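Local coordinates for RabGDI protein (Plasmodium falciparum 3D7, PDB 3P1W) that probably acts as a Rab GDP-dissociation inhibitor, a carrier protein that in this family holds Rab GTPases in their GDP-bound state, at residues I233-Y236 against M237-S241; N335-P338 against E339-Q342; S437-E440 against T441-D445; L446-I449 against W450-W454. All coordinates share one frame; numbering follows the deposited sequence.

Interaction 1: residues I233-Y236 against M237-S241; sequences IKLY and MQSIS
Met237 and Gln238 donate their backbone N-H groups to the carbonyls of Ile233 and Lys234, the i to i+4 bonding of an alpha helix, here within helix 226-243; the Met237 N to Ile233 O bond is 3.0 Å long and almost straight at 172°. Ser239 doubles this pattern. Its N reaches Leu235 O at 2.9 Å while its own hydroxyl turns back on the same acceptor, and the two donors approach from opposite faces of the carbonyl plane. With OG anti to the carbonyl carbon (chi1 -62°), the hydroxyl is brought back over the preceding turn. Leu97 of strand 96-97 lies against both Leu235 and Ser239, so this side of the helix faces the sheet. On another flank Ile233 and Met237 pack against each other one turn apart, CG2 of Ile233 lying 4.2 Å from SD of Met237, and both meet helix 158-173. At the more exposed surface Lys234 curls round through bends at chi3 and chi4, bringing NZ to 2.8 Å from Gln238 OE1 in a weak hydrogen bond. The shortest polar contact is Ser239 OG to Leu235 O, 2.6 Å, with the hydroxyl 38° out of the carbonyl plane.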
ATOM      1  N   ILE A 233       7.928  10.045  11.724  1.00 32.20           N
ATOM      2  CA  ILE A 233       7.671   9.471  13.053  1.00 32.23           C
ATOM      3  C   ILE A 233       6.590  10.279  13.756  1.00 33.72           C
ATOM      4  O   ILE A 233       5.627   9.716  14.263  1.00 33.02           O
ATOM      5  CB  ILE A 233       8.961   9.356  13.905  1.00 32.49           C
ATOM      6  CG1 ILE A 233       9.931   8.391  13.229  1.00 31.84           C
ATOM      7  CG2 ILE A 233       8.639   8.833  15.322  1.00 31.77           C
ATOM      8  CD1 ILE A 233      11.253   8.189  13.955  1.00 32.40           C
ATOM      9  N   LYS A 234       6.706  11.607  13.729  1.00 36.19           N
ATOM     10  CA  LYS A 234       5.652  12.452  14.301  1.00 38.14           C
ATOM     11  C   LYS A 234       4.292  12.203  13.653  1.00 37.01           C
ATOM     12  O   LYS A 234       3.278  12.125  14.339  1.00 37.46           O
ATOM     13  CB  LYS A 234       6.005  13.943  14.205  1.00 40.10           C
ATOM     14  CG  LYS A 234       5.203  14.777  15.192  1.00 45.28           C
ATOM     15  CD  LYS A 234       5.696  16.217  15.279  1.00 51.07           C
ATOM     16  CE  LYS A 234       5.432  16.977  14.001  1.00 53.76           C
ATOM     17  NZ  LYS A 234       4.015  16.839  13.542  1.00 56.41           N
ATOM     18  N   LEU A 235       4.280  12.058  12.334  1.00 37.00           N
ATOM     19  CA  LEU A 235       3.035  11.786  11.602  1.00 36.63           C
ATOM     20  C   LEU A 235       2.378  10.481  12.023  1.00 35.44           C
ATOM     21  O   LEU A 235       1.158  10.430  12.175  1.00 36.04           O
ATOM     22  CB  LEU A 235       3.268  11.806  10.090  1.00 36.22           C
ATOM     23  CG  LEU A 235       2.009  11.723   9.209  1.00 37.87           C
ATOM     24  CD1 LEU A 235       1.204  13.028   9.235  1.00 40.32           C
ATOM     25  CD2 LEU A 235       2.398  11.359   7.782  1.00 38.19           C
ATOM     26  N   TYR A 236       3.177   9.427  12.199  1.00 34.17           N
ATOM     27  CA  TYR A 236       2.663   8.161  12.700  1.00 32.98           C
ATOM     28  C   TYR A 236       1.990   8.404  14.058  1.00 34.79           C
ATOM     29  O   TYR A 236       0.830   8.025  14.298  1.00 33.95           O
ATOM     30  CB  TYR A 236       3.811   7.167  12.868  1.00 31.44           C
ATOM     31  CG  TYR A 236       3.391   5.766  13.186  1.00 29.35           C
ATOM     32  CD1 TYR A 236       3.267   4.807  12.169  1.00 25.85           C
ATOM     33  CD2 TYR A 236       3.130   5.372  14.487  1.00 27.59           C
ATOM     34  CE1 TYR A 236       2.871   3.517  12.455  1.00 25.15           C
ATOM     35  CE2 TYR A 236       2.756   4.078  14.777  1.00 26.27           C
ATOM     36  CZ  TYR A 236       2.636   3.138  13.765  1.00 25.73           C
ATOM     37  OH  TYR A 236       2.245   1.844  14.065  1.00 26.50           O
ATOM     38  N   MET A 237       2.739   9.051  14.943  1.00 36.73           N
ATOM     39  CA  MET A 237       2.263   9.349  16.295  1.00 38.87           C
ATOM     40  C   MET A 237       0.960  10.167  16.315  1.00 40.65           C
ATOM     41  O   MET A 237       0.055   9.853  17.083  1.00 41.23           O
ATOM     42  CB  MET A 237       3.352  10.078  17.080  1.00 40.22           C
ATOM     43  CG  MET A 237       4.575   9.223  17.360  1.00 40.69           C
ATOM     44  SD  MET A 237       5.866  10.166  18.202  1.00 46.73           S
ATOM     45  CE  MET A 237       5.150  10.310  19.832  1.00 44.31           C
ATOM     46  N   GLN A 238       0.876  11.196  15.473  1.00 42.10           N
ATOM     47  CA  GLN A 238      -0.347  12.021  15.332  1.00 44.08           C
ATOM     48  C   GLN A 238      -1.519  11.227  14.757  1.00 43.92           C
ATOM     49  O   GLN A 238      -2.664  11.424  15.172  1.00 45.00           O
ATOM     50  CB  GLN A 238      -0.104  13.198  14.399  1.00 44.59           C
ATOM     51  CG  GLN A 238       0.775  14.304  14.959  1.00 47.36           C
ATOM     52  CD  GLN A 238       1.043  15.411  13.942  0.50 47.84           C
ATOM     53  OE1 GLN A 238       1.293  16.555  14.317  0.50 50.12           O
ATOM     54  NE2 GLN A 238       0.990  15.072  12.656  0.50 46.60           N
ATOM     55  N   SER A 239      -1.214  10.336  13.807  1.00 42.27           N
ATOM     56  CA  SER A 239      -2.231   9.570  13.088  1.00 41.72           C
ATOM     57  C   SER A 239      -3.038   8.600  13.956  1.00 42.51           C
ATOM     58  O   SER A 239      -4.153   8.237  13.581  1.00 41.95           O
ATOM     59  CB  SER A 239      -1.590   8.808  11.913  1.00 40.35           C
ATOM     60  OG  SER A 239      -1.004   9.705  10.972  1.00 38.98           O
ATOM     61  N   ILE A 240      -2.469   8.178  15.087  0.50 43.38           N
ATOM     62  CA  ILE A 240      -3.149   7.271  16.016  0.50 44.23           C
ATOM     63  C   ILE A 240      -4.362   7.920  16.673  0.50 46.24           C
ATOM     64  O   ILE A 240      -5.384   7.267  16.885  0.50 46.60           O
ATOM     65  CB  ILE A 240      -2.208   6.775  17.141  0.50 44.37           C
ATOM     66  CG1 ILE A 240      -1.492   5.493  16.716  0.50 43.21           C
ATOM     67  CG2 ILE A 240      -2.997   6.491  18.405  0.50 45.77           C
ATOM     68  CD1 ILE A 240      -1.133   4.585  17.875  0.50 44.31           C
ATOM     69  N   SER A 241      -4.254   9.210  16.962  1.00 47.79           N
ATOM     70  CA  SER A 241      -5.248   9.917  17.783  1.00 50.43           C
ATOM     71  C   SER A 241      -6.663   9.887  17.187  1.00 51.10           C
ATOM     72  O   SER A 241      -7.640   9.900  17.940  1.00 52.65           O
ATOM     73  CB  SER A 241      -4.808  11.364  18.034  1.00 51.60           C
ATOM     74  OG  SER A 241      -5.046  12.164  16.894  1.00 52.83           O
TER

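Interaction 2: residues N335-P338 against E339-Q342; sequences NPIP and ETNQ
Ile337 O is gripped by three groups: the hydroxyl of Thr340, the backbone N of Thr340 and a water. The shortest of these bonds runs from Thr340 OG1 to Ile337 O, 2.6 Å, with the donor tilted 17° from the carbonyl plane. Thr340 N makes a longer, bent bond to the same oxygen, 3.3 Å from Ile337 O and weak, which closes the type II beta turn from Ile337 to Thr340. Glu339 occupies the third position of that turn with positive phi (70°). The threonine hydroxyl sits between its backbone N and carbonyl carbon (chi1 61°), a rotation that directs OG1 at the turn carbonyl and lets CG2 rest 3.8 Å from Ile337 CG2. A water accepts from Ile337 N and donates to Thr340 OG1, bridging the two residues a second time. The other water donates to Ile337 O and to Gln342 OE1, 2.9 Å from the latter, and accepts from Gln342 N. Gln342 folds back through a bend at chi2, placing its amide NE2 3.4 Å from CG of the Pro336 ring. The Ile337 side chain packs on Ile348, Ile363 and Leu365, against strands 346-350 and 361-367. Neither proline has an N-H to donate; hydroxyl, weak turn bond and water share the Ile337 carbonyl, which probably helps fix the turn.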
ATOM      1  N   ASN A 335      -9.030 -18.705  12.680  1.00 32.03           N
ATOM      2  CA  ASN A 335      -8.902 -17.899  13.898  1.00 31.70           C
ATOM      3  C   ASN A 335      -7.970 -16.724  13.655  1.00 30.10           C
ATOM      4  O   ASN A 335      -7.232 -16.735  12.666  1.00 27.68           O
ATOM      5  CB  ASN A 335      -8.336 -18.755  15.020  1.00 32.57           C
ATOM      6  CG  ASN A 335      -9.362 -19.715  15.588  1.00 36.65           C
ATOM      7  OD1 ASN A 335     -10.403 -19.295  16.138  1.00 38.75           O
ATOM      8  ND2 ASN A 335      -9.100 -21.009  15.437  1.00 39.34           N
ATOM      9  N   PRO A 336      -7.985 -15.716  14.556  1.00 29.55           N
ATOM     10  CA  PRO A 336      -6.994 -14.648  14.419  1.00 28.43           C
ATOM     11  C   PRO A 336      -5.552 -15.159  14.423  1.00 26.96           C
ATOM     12  O   PRO A 336      -5.268 -16.263  14.917  1.00 27.19           O
ATOM     13  CB  PRO A 336      -7.236 -13.769  15.659  1.00 29.66           C
ATOM     14  CG  PRO A 336      -8.661 -14.080  16.083  1.00 31.67           C
ATOM     15  CD  PRO A 336      -8.823 -15.542  15.766  1.00 31.28           C
ATOM     16  N   ILE A 337      -4.641 -14.356  13.892  1.00 25.51           N
ATOM     17  CA  ILE A 337      -3.217 -14.666  13.930  1.00 25.04           C
ATOM     18  C   ILE A 337      -2.759 -14.800  15.399  1.00 26.74           C
ATOM     19  O   ILE A 337      -2.953 -13.872  16.187  1.00 27.63           O
ATOM     20  CB  ILE A 337      -2.371 -13.586  13.235  1.00 23.38           C
ATOM     21  CG1 ILE A 337      -2.665 -13.557  11.712  1.00 22.27           C
ATOM     22  CG2 ILE A 337      -0.888 -13.823  13.446  1.00 22.59           C
ATOM     23  CD1 ILE A 337      -1.985 -12.397  10.975  1.00 19.30           C
ATOM     24  N   PRO A 338      -2.114 -15.928  15.752  1.00 28.39           N
ATOM     25  CA  PRO A 338      -1.624 -16.058  17.137  1.00 29.52           C
ATOM     26  C   PRO A 338      -0.742 -14.866  17.550  1.00 29.19           C
ATOM     27  O   PRO A 338      -0.003 -14.314  16.718  1.00 28.12           O
ATOM     28  CB  PRO A 338      -0.846 -17.376  17.105  1.00 30.00           C
ATOM     29  CG  PRO A 338      -1.575 -18.175  16.038  1.00 30.77           C
ATOM     30  CD  PRO A 338      -1.885 -17.156  14.977  1.00 28.23           C
ATOM     31  N   GLU A 339      -0.874 -14.435  18.807  1.00 30.38           N
ATOM     32  CA  GLU A 339      -0.031 -13.369  19.362  1.00 30.58           C
ATOM     33  C   GLU A 339      -0.304 -11.962  18.779  1.00 29.65           C
ATOM     34  O   GLU A 339       0.573 -11.079  18.792  1.00 29.38           O
ATOM     35  CB  GLU A 339       1.464 -13.717  19.241  1.00 31.09           C
ATOM     36  CG  GLU A 339       1.849 -15.182  19.608  1.00 33.25           C
ATOM     37  CD  GLU A 339       1.355 -15.662  20.998  1.00 39.44           C
ATOM     38  OE1 GLU A 339       1.307 -14.855  21.951  1.00 39.26           O
ATOM     39  OE2 GLU A 339       1.049 -16.876  21.139  1.00 42.37           O
ATOM     40  N   THR A 340      -1.514 -11.749  18.270  1.00 28.54           N
ATOM     41  CA  THR A 340      -1.944 -10.425  17.849  1.00 27.74           C
ATOM     42  C   THR A 340      -3.193 -10.033  18.646  1.00 29.95           C
ATOM     43  O   THR A 340      -4.027  -9.259  18.176  1.00 30.40           O
ATOM     44  CB  THR A 340      -2.233 -10.369  16.340  1.00 25.46           C
ATOM     45  OG1 THR A 340      -3.273 -11.287  16.024  1.00 23.98           O
ATOM     46  CG2 THR A 340      -0.998 -10.727  15.565  1.00 24.91           C
ATOM     47  N   ASN A 341      -3.303 -10.569  19.860  1.00 31.75           N
ATOM     48  CA  ASN A 341      -4.327 -10.137  20.795  1.00 33.97           C
ATOM     49  C   ASN A 341      -5.743 -10.334  20.246  1.00 33.75           C
ATOM     50  O   ASN A 341      -6.651  -9.549  20.515  1.00 34.24           O
ATOM     51  CB  ASN A 341      -4.026  -8.670  21.175  1.00 34.22           C
ATOM     52  CG  ASN A 341      -2.674  -8.534  21.867  1.00 37.06           C
ATOM     53  OD1 ASN A 341      -2.536  -8.906  23.047  1.00 40.09           O
ATOM     54  ND2 ASN A 341      -1.667  -8.057  21.146  1.00 34.86           N
ATOM     55  N   GLN A 342      -5.910 -11.402  19.460  1.00 33.04           N
ATOM     56  CA  GLN A 342      -7.188 -11.754  18.851  1.00 33.16           C
ATOM     57  C   GLN A 342      -7.768 -10.614  18.010  1.00 31.77           C
ATOM     58  O   GLN A 342      -8.992 -10.498  17.863  1.00 31.60           O
ATOM     59  CB  GLN A 342      -8.205 -12.230  19.918  1.00 35.48           C
ATOM     60  CG  GLN A 342      -7.803 -13.520  20.661  1.00 39.84           C
ATOM     61  CD  GLN A 342      -7.682 -14.723  19.722  1.00 45.78           C
ATOM     62  OE1 GLN A 342      -6.574 -15.155  19.389  1.00 49.97           O
ATOM     63  NE2 GLN A 342      -8.824 -15.262  19.286  1.00 48.06           N
TER
HETATM   64  O   HOH W   1      -5.261 -11.396  13.961  1.00 26.46           O
HETATM   65  O   HOH W   2      -4.323 -13.479  18.590  1.00 29.55           O

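Interaction 3: residues S437-E440 against T441-D445; sequences SHFE and TATND
His438 O meets Thr441 through solvent: one water donates to this carbonyl and to Thr441 OG1, 2.7 Å from the latter, while a second donates to it and accepts from Thr441 N. The first water also accepts from Ala442 N, so ordered solvent takes up two amides at the start of helix 440-454. Asp434 provides a further hydrogen bond to Thr441 OG1.

Phe439 comes next. Its carbonyl accepts from Thr443 N at 3.0 Å, and also from Thr443 OG1, which stands 59° out of the carbonyl plane. That hydroxyl lies at the edge of the phenyl ring, 3.2 Å from CD2, and Ala442 CB packs 3.7 Å from Phe439 CE2. Leu30, Ile34 and Leu102, from two other helices, also touch the ring.

Glu440 accepts from Asn444 N through its own carbonyl, at 2.8 Å. Its side chain, with CG anti to the backbone N (chi1 -177°), runs out so that OE2 receives a weak bond from Asn444 ND2 at 3.3 Å, the carboxylate and amide planes standing 84° apart. Another water donates to Glu440 OE2 and Asn444 OD1. The stronger partner of this carboxylate is Arg232, in a salt bridge through OE1. An acidic group on the helix's first turn would interact favourably with the helix dipole, and Arg232 probably favours the ionised form of the carboxylate.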
ATOM      1  N   SER A 437       2.529  -3.272   2.750  1.00 14.87           N
ATOM      2  CA  SER A 437       1.191  -3.592   3.268  1.00 15.86           C
ATOM      3  C   SER A 437       0.368  -2.309   3.464  1.00 16.52           C
ATOM      4  O   SER A 437      -0.778  -2.350   3.943  1.00 17.11           O
ATOM      5  CB  SER A 437       1.369  -4.346   4.582  1.00 16.72           C
ATOM      6  OG  SER A 437       2.299  -3.665   5.411  1.00 17.49           O
ATOM      7  N   HIS A 438       0.981  -1.176   3.147  1.00 16.83           N
ATOM      8  CA  HIS A 438       0.335   0.114   3.261  1.00 18.63           C
ATOM      9  C   HIS A 438       0.470   0.856   1.944  1.00 18.22           C
ATOM     10  O   HIS A 438       1.192   0.413   1.011  1.00 17.78           O
ATOM     11  CB  HIS A 438       0.900   0.938   4.438  1.00 19.13           C
ATOM     12  CG  HIS A 438       2.395   0.951   4.534  1.00 20.06           C
ATOM     13  ND1 HIS A 438       3.180   1.856   3.850  1.00 20.22           N
ATOM     14  CD2 HIS A 438       3.248   0.195   5.269  1.00 20.50           C
ATOM     15  CE1 HIS A 438       4.450   1.643   4.146  1.00 21.02           C
ATOM     16  NE2 HIS A 438       4.521   0.636   5.006  1.00 20.01           N
ATOM     17  N   PHE A 439      -0.185   2.012   1.856  1.00 19.18           N
ATOM     18  CA  PHE A 439      -0.469   2.600   0.539  1.00 19.92           C
ATOM     19  C   PHE A 439       0.552   3.650   0.065  1.00 20.08           C
ATOM     20  O   PHE A 439       0.489   4.115  -1.083  1.00 20.14           O
ATOM     21  CB  PHE A 439      -1.871   3.218   0.567  1.00 21.89           C
ATOM     22  CG  PHE A 439      -2.634   3.087  -0.717  1.00 24.04           C
ATOM     23  CD1 PHE A 439      -3.621   2.120  -0.839  1.00 28.98           C
ATOM     24  CD2 PHE A 439      -2.436   3.991  -1.771  1.00 25.57           C
ATOM     25  CE1 PHE A 439      -4.349   2.004  -2.016  1.00 31.80           C
ATOM     26  CE2 PHE A 439      -3.133   3.884  -2.944  1.00 28.27           C
ATOM     27  CZ  PHE A 439      -4.089   2.887  -3.085  1.00 31.98           C
ATOM     28  N   GLU A 440       1.490   4.032   0.917  1.00 20.97           N
ATOM     29  CA  GLU A 440       2.322   5.220   0.642  1.00 21.12           C
ATOM     30  C   GLU A 440       3.023   5.178  -0.713  1.00 20.89           C
ATOM     31  O   GLU A 440       3.004   6.159  -1.469  1.00 19.96           O
ATOM     32  CB  GLU A 440       3.394   5.446   1.722  1.00 21.62           C
ATOM     33  CG  GLU A 440       4.186   6.718   1.455  1.00 24.29           C
ATOM     34  CD  GLU A 440       5.477   6.827   2.206  1.00 26.60           C
ATOM     35  OE1 GLU A 440       5.755   5.984   3.097  1.00 25.02           O
ATOM     36  OE2 GLU A 440       6.223   7.790   1.891  1.00 28.01           O
ATOM     37  N   THR A 441       3.674   4.063  -1.006  1.00 18.54           N
ATOM     38  CA  THR A 441       4.461   3.992  -2.227  1.00 18.85           C
ATOM     39  C   THR A 441       3.576   4.060  -3.488  1.00 18.78           C
ATOM     40  O   THR A 441       4.014   4.569  -4.523  1.00 19.26           O
ATOM     41  CB  THR A 441       5.390   2.775  -2.245  1.00 17.37           C
ATOM     42  OG1 THR A 441       4.629   1.576  -2.183  1.00 15.86           O
ATOM     43  CG2 THR A 441       6.378   2.840  -1.052  1.00 19.82           C
ATOM     44  N   ALA A 442       2.341   3.563  -3.403  1.00 18.33           N
ATOM     45  CA  ALA A 442       1.390   3.711  -4.494  1.00 18.69           C
ATOM     46  C   ALA A 442       1.015   5.164  -4.657  1.00 19.85           C
ATOM     47  O   ALA A 442       0.959   5.668  -5.780  1.00 20.68           O
ATOM     48  CB  ALA A 442       0.148   2.872  -4.281  1.00 18.24           C
ATOM     49  N   THR A 443       0.699   5.827  -3.554  1.00 20.48           N
ATOM     50  CA  THR A 443       0.328   7.254  -3.603  1.00 21.64           C
ATOM     51  C   THR A 443       1.501   8.087  -4.159  1.00 22.02           C
ATOM     52  O   THR A 443       1.288   9.006  -4.984  1.00 23.48           O
ATOM     53  CB  THR A 443      -0.093   7.785  -2.230  1.00 22.56           C
ATOM     54  OG1 THR A 443      -1.067   6.908  -1.660  1.00 23.00           O
ATOM     55  CG2 THR A 443      -0.692   9.218  -2.352  1.00 23.27           C
ATOM     56  N   ASN A 444       2.721   7.783  -3.727  1.00 21.45           N
ATOM     57  CA  ASN A 444       3.910   8.472  -4.237  1.00 22.92           C
ATOM     58  C   ASN A 444       4.028   8.390  -5.760  1.00 23.06           C
ATOM     59  O   ASN A 444       4.319   9.398  -6.422  1.00 23.85           O
ATOM     60  CB  ASN A 444       5.193   7.948  -3.623  1.00 22.23           C
ATOM     61  CG  ASN A 444       5.342   8.327  -2.124  1.00 26.69           C
ATOM     62  OD1 ASN A 444       4.664   9.214  -1.625  1.00 25.12           O
ATOM     63  ND2 ASN A 444       6.224   7.629  -1.429  1.00 26.17           N
ATOM     64  N   ASP A 445       3.786   7.200  -6.307  1.00 21.95           N
ATOM     65  CA  ASP A 445       3.849   7.010  -7.754  1.00 22.58           C
ATOM     66  C   ASP A 445       2.791   7.835  -8.463  1.00 22.82           C
ATOM     67  O   ASP A 445       3.104   8.525  -9.423  1.00 24.80           O
ATOM     68  CB  ASP A 445       3.680   5.534  -8.116  1.00 20.15           C
ATOM     69  CG  ASP A 445       3.765   5.279  -9.626  1.00 23.63           C
ATOM     70  OD1 ASP A 445       4.735   5.744 -10.266  1.00 21.31           O
ATOM     71  OD2 ASP A 445       2.845   4.603 -10.147  1.00 22.20           O
TER
HETATM   72  O   HOH W   3       2.083   0.992  -1.552  1.00 17.96           O
HETATM   73  O   HOH W   4       3.858   1.873   0.953  1.00 18.38           O
HETATM   74  O   HOH W   5       5.486  10.288   1.044  1.00 43.11           O

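Interaction 4: residues L446-I449 against W450-W454; sequences LLQI and WENLW
Gln448 O takes two hydrogen bonds from Asn452, one from the side-chain amide and one from the backbone, in the last turns of alpha helix 440-454, which belongs to what is probably the Rossmann-like part of the GDI fold. Asn452 ND2 lies 2.9 Å from Gln448 O, and Asn452 N is 3.2 Å from that same oxygen. The donors come from opposite faces of the carbonyl plane; ND2 stands 41° out of it, and its bond is bent. Having CG anti to the carbonyl carbon (chi1 -72°) turns the asparagine amide back along the helix, where ND2 also comes within 3.8 Å of Gln448 CG. The two side chains run side by side, pointing the same way, although their amide planes are 70° apart.

Two further alpha-helical bonds are more regular: Trp450 N to Leu446 O and Glu451 N to Leu447 O are each 2.9 Å, and nearly straight. Leu453 N to Ile449 O is as short but more bent.

Outward from this backbone, Ile449 and Leu453 form one apolar ridge and both rest on Phe428 of strand 427-429. Leu446 and Trp450 turn to helix 30-41, with Ile34 meeting the leucine and Leu38 and Leu39 the indole. This final helix is thus packed between a strand and a helix. Along the ridge, Ile449 CG2 approaches Leu453 CG to 4.1 Å.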
ATOM      1  N   LEU A 446       1.541   7.772  -8.008  1.00 23.67           N
ATOM      2  CA  LEU A 446       0.485   8.548  -8.671  1.00 24.55           C
ATOM      3  C   LEU A 446       0.719  10.044  -8.517  1.00 26.60           C
ATOM      4  O   LEU A 446       0.467  10.797  -9.456  1.00 25.58           O
ATOM      5  CB  LEU A 446      -0.931   8.105  -8.249  1.00 25.04           C
ATOM      6  CG  LEU A 446      -1.492   8.453  -6.868  1.00 24.84           C
ATOM      7  CD1 LEU A 446      -2.105   9.865  -6.937  1.00 25.03           C
ATOM      8  CD2 LEU A 446      -2.563   7.429  -6.458  1.00 25.06           C
ATOM      9  N   LEU A 447       1.263  10.472  -7.377  1.00 26.00           N
ATOM     10  CA  LEU A 447       1.634  11.887  -7.218  1.00 28.27           C
ATOM     11  C   LEU A 447       2.739  12.336  -8.180  1.00 28.99           C
ATOM     12  O   LEU A 447       2.697  13.452  -8.689  1.00 30.10           O
ATOM     13  CB  LEU A 447       2.030  12.198  -5.782  1.00 27.85           C
ATOM     14  CG  LEU A 447       0.829  12.225  -4.833  1.00 29.48           C
ATOM     15  CD1 LEU A 447       1.321  12.401  -3.407  1.00 30.42           C
ATOM     16  CD2 LEU A 447      -0.171  13.336  -5.211  1.00 30.58           C
ATOM     17  N   GLN A 448       3.726  11.470  -8.410  1.00 29.33           N
ATOM     18  CA  GLN A 448       4.796  11.743  -9.374  1.00 30.58           C
ATOM     19  C   GLN A 448       4.193  11.858 -10.783  1.00 30.52           C
ATOM     20  O   GLN A 448       4.513  12.786 -11.532  1.00 31.60           O
ATOM     21  CB  GLN A 448       5.875  10.647  -9.321  1.00 30.98           C
ATOM     22  CG  GLN A 448       7.204  10.973 -10.030  1.00 35.58           C
ATOM     23  CD  GLN A 448       8.184   9.790 -10.067  1.00 39.64           C
ATOM     24  OE1 GLN A 448       8.011   8.837 -10.832  1.00 42.34           O
ATOM     25  NE2 GLN A 448       9.216   9.857  -9.243  1.00 43.07           N
ATOM     26  N   ILE A 449       3.309  10.936 -11.149  1.00 29.18           N
ATOM     27  CA  ILE A 449       2.626  11.034 -12.444  1.00 29.86           C
ATOM     28  C   ILE A 449       1.876  12.376 -12.551  1.00 31.25           C
ATOM     29  O   ILE A 449       2.070  13.112 -13.533  1.00 32.17           O
ATOM     30  CB  ILE A 449       1.680   9.852 -12.681  1.00 28.62           C
ATOM     31  CG1 ILE A 449       2.512   8.574 -12.888  1.00 28.98           C
ATOM     32  CG2 ILE A 449       0.746  10.154 -13.868  1.00 29.17           C
ATOM     33  CD1 ILE A 449       1.688   7.286 -12.911  1.00 27.68           C
ATOM     34  N   TRP A 450       1.076  12.719 -11.535  1.00 31.77           N
ATOM     35  CA  TRP A 450       0.353  14.006 -11.522  1.00 33.76           C
ATOM     36  C   TRP A 450       1.269  15.233 -11.723  1.00 35.70           C
ATOM     37  O   TRP A 450       0.995  16.094 -12.579  1.00 35.75           O
ATOM     38  CB  TRP A 450      -0.466  14.186 -10.235  1.00 34.05           C
ATOM     39  CG  TRP A 450      -1.258  15.463 -10.252  1.00 36.06           C
ATOM     40  CD1 TRP A 450      -0.868  16.694  -9.772  1.00 38.81           C
ATOM     41  CD2 TRP A 450      -2.553  15.650 -10.816  1.00 36.30           C
ATOM     42  NE1 TRP A 450      -1.854  17.631  -9.998  1.00 37.99           N
ATOM     43  CE2 TRP A 450      -2.899  17.015 -10.640  1.00 38.89           C
ATOM     44  CE3 TRP A 450      -3.466  14.798 -11.446  1.00 35.92           C
ATOM     45  CZ2 TRP A 450      -4.109  17.529 -11.071  1.00 39.45           C
ATOM     46  CZ3 TRP A 450      -4.680  15.325 -11.878  1.00 38.24           C
ATOM     47  CH2 TRP A 450      -4.987  16.671 -11.689  1.00 37.83           C
ATOM     48  N   GLU A 451       2.348  15.300 -10.950  1.00 36.40           N
ATOM     49  CA  GLU A 451       3.326  16.388 -11.064  1.00 38.77           C
ATOM     50  C   GLU A 451       3.807  16.595 -12.507  1.00 40.00           C
ATOM     51  O   GLU A 451       3.973  17.740 -12.964  1.00 41.23           O
ATOM     52  CB  GLU A 451       4.545  16.134 -10.168  1.00 38.73           C
ATOM     53  CG  GLU A 451       5.683  17.176 -10.304  1.00 43.02           C
ATOM     54  CD  GLU A 451       6.834  16.993  -9.290  1.00 45.99           C
ATOM     55  OE1 GLU A 451       6.975  15.910  -8.701  1.00 49.22           O
ATOM     56  OE2 GLU A 451       7.611  17.951  -9.095  1.00 52.05           O
ATOM     57  N   ASN A 452       4.058  15.488 -13.196  1.00 39.42           N
ATOM     58  CA  ASN A 452       4.658  15.510 -14.533  1.00 40.75           C
ATOM     59  C   ASN A 452       3.668  15.643 -15.671  1.00 41.78           C
ATOM     60  O   ASN A 452       4.059  15.993 -16.787  1.00 41.17           O
ATOM     61  CB  ASN A 452       5.534  14.273 -14.717  1.00 40.05           C
ATOM     62  CG  ASN A 452       6.810  14.360 -13.910  1.00 39.84           C
ATOM     63  OD1 ASN A 452       7.666  15.180 -14.205  1.00 41.82           O
ATOM     64  ND2 ASN A 452       6.939  13.529 -12.894  1.00 39.21           N
ATOM     65  N   LEU A 453       2.395  15.373 -15.393  1.00 42.33           N
ATOM     66  CA  LEU A 453       1.329  15.643 -16.342  1.00 44.35           C
ATOM     67  C   LEU A 453       1.168  17.138 -16.516  1.00 47.55           C
ATOM     68  O   LEU A 453       1.076  17.619 -17.632  1.00 47.96           O
ATOM     69  CB  LEU A 453      -0.023  15.102 -15.859  1.00 43.77           C
ATOM     70  CG  LEU A 453      -0.360  13.612 -15.857  1.00 42.47           C
ATOM     71  CD1 LEU A 453      -1.711  13.424 -15.164  1.00 42.01           C
ATOM     72  CD2 LEU A 453      -0.412  13.038 -17.252  1.00 40.63           C
ATOM     73  N   TRP A 454       1.137  17.879 -15.413  0.50 48.81           N
ATOM     74  CA  TRP A 454       0.859  19.315 -15.473  0.50 51.49           C
ATOM     75  C   TRP A 454       1.993  20.198 -14.958  0.50 53.00           C
ATOM     76  O   TRP A 454       1.852  21.421 -14.920  0.50 54.65           O
ATOM     77  CB  TRP A 454      -0.432  19.612 -14.715  0.50 51.92           C
ATOM     78  CG  TRP A 454      -1.522  18.648 -15.068  0.50 50.54           C
ATOM     79  CD1 TRP A 454      -2.106  17.726 -14.243  0.50 49.33           C
ATOM     80  CD2 TRP A 454      -2.141  18.487 -16.353  0.50 49.71           C
ATOM     81  NE1 TRP A 454      -3.059  17.012 -14.935  0.50 48.75           N
ATOM     82  CE2 TRP A 454      -3.099  17.461 -16.231  0.50 48.70           C
ATOM     83  CE3 TRP A 454      -1.981  19.117 -17.593  0.50 50.05           C
ATOM     84  CZ2 TRP A 454      -3.896  17.053 -17.300  0.50 47.73           C
ATOM     85  CZ3 TRP A 454      -2.770  18.708 -18.652  0.50 49.55           C
ATOM     86  CH2 TRP A 454      -3.714  17.689 -18.500  0.50 48.75           C
TER

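In the fold
Interactions 3 and 4 are successive parts of helix 440-454: their segments adjoin in sequence and their centres lie 14 Å apart, so the solvent-bridged helix start leads directly into the tryptophan-bearing end. Interaction 1 sits on a different helix, 226-243, with its centre 17 Å from that of interaction 3 and nearest atoms about 8 Å apart. Arg232, immediately before segment 233-236, spans this separation by its salt bridge to Glu440. Interaction 2 is a loop beside the larger sheet, on the opposite side of the chain's centre from interaction 4, centres 40 Å apart. Strand 346-350 borders interaction 2 through Ile348 and Cys346, and interaction 3 through Gln347, whose OE1 is hydrogen-bonded to Ser437 OG.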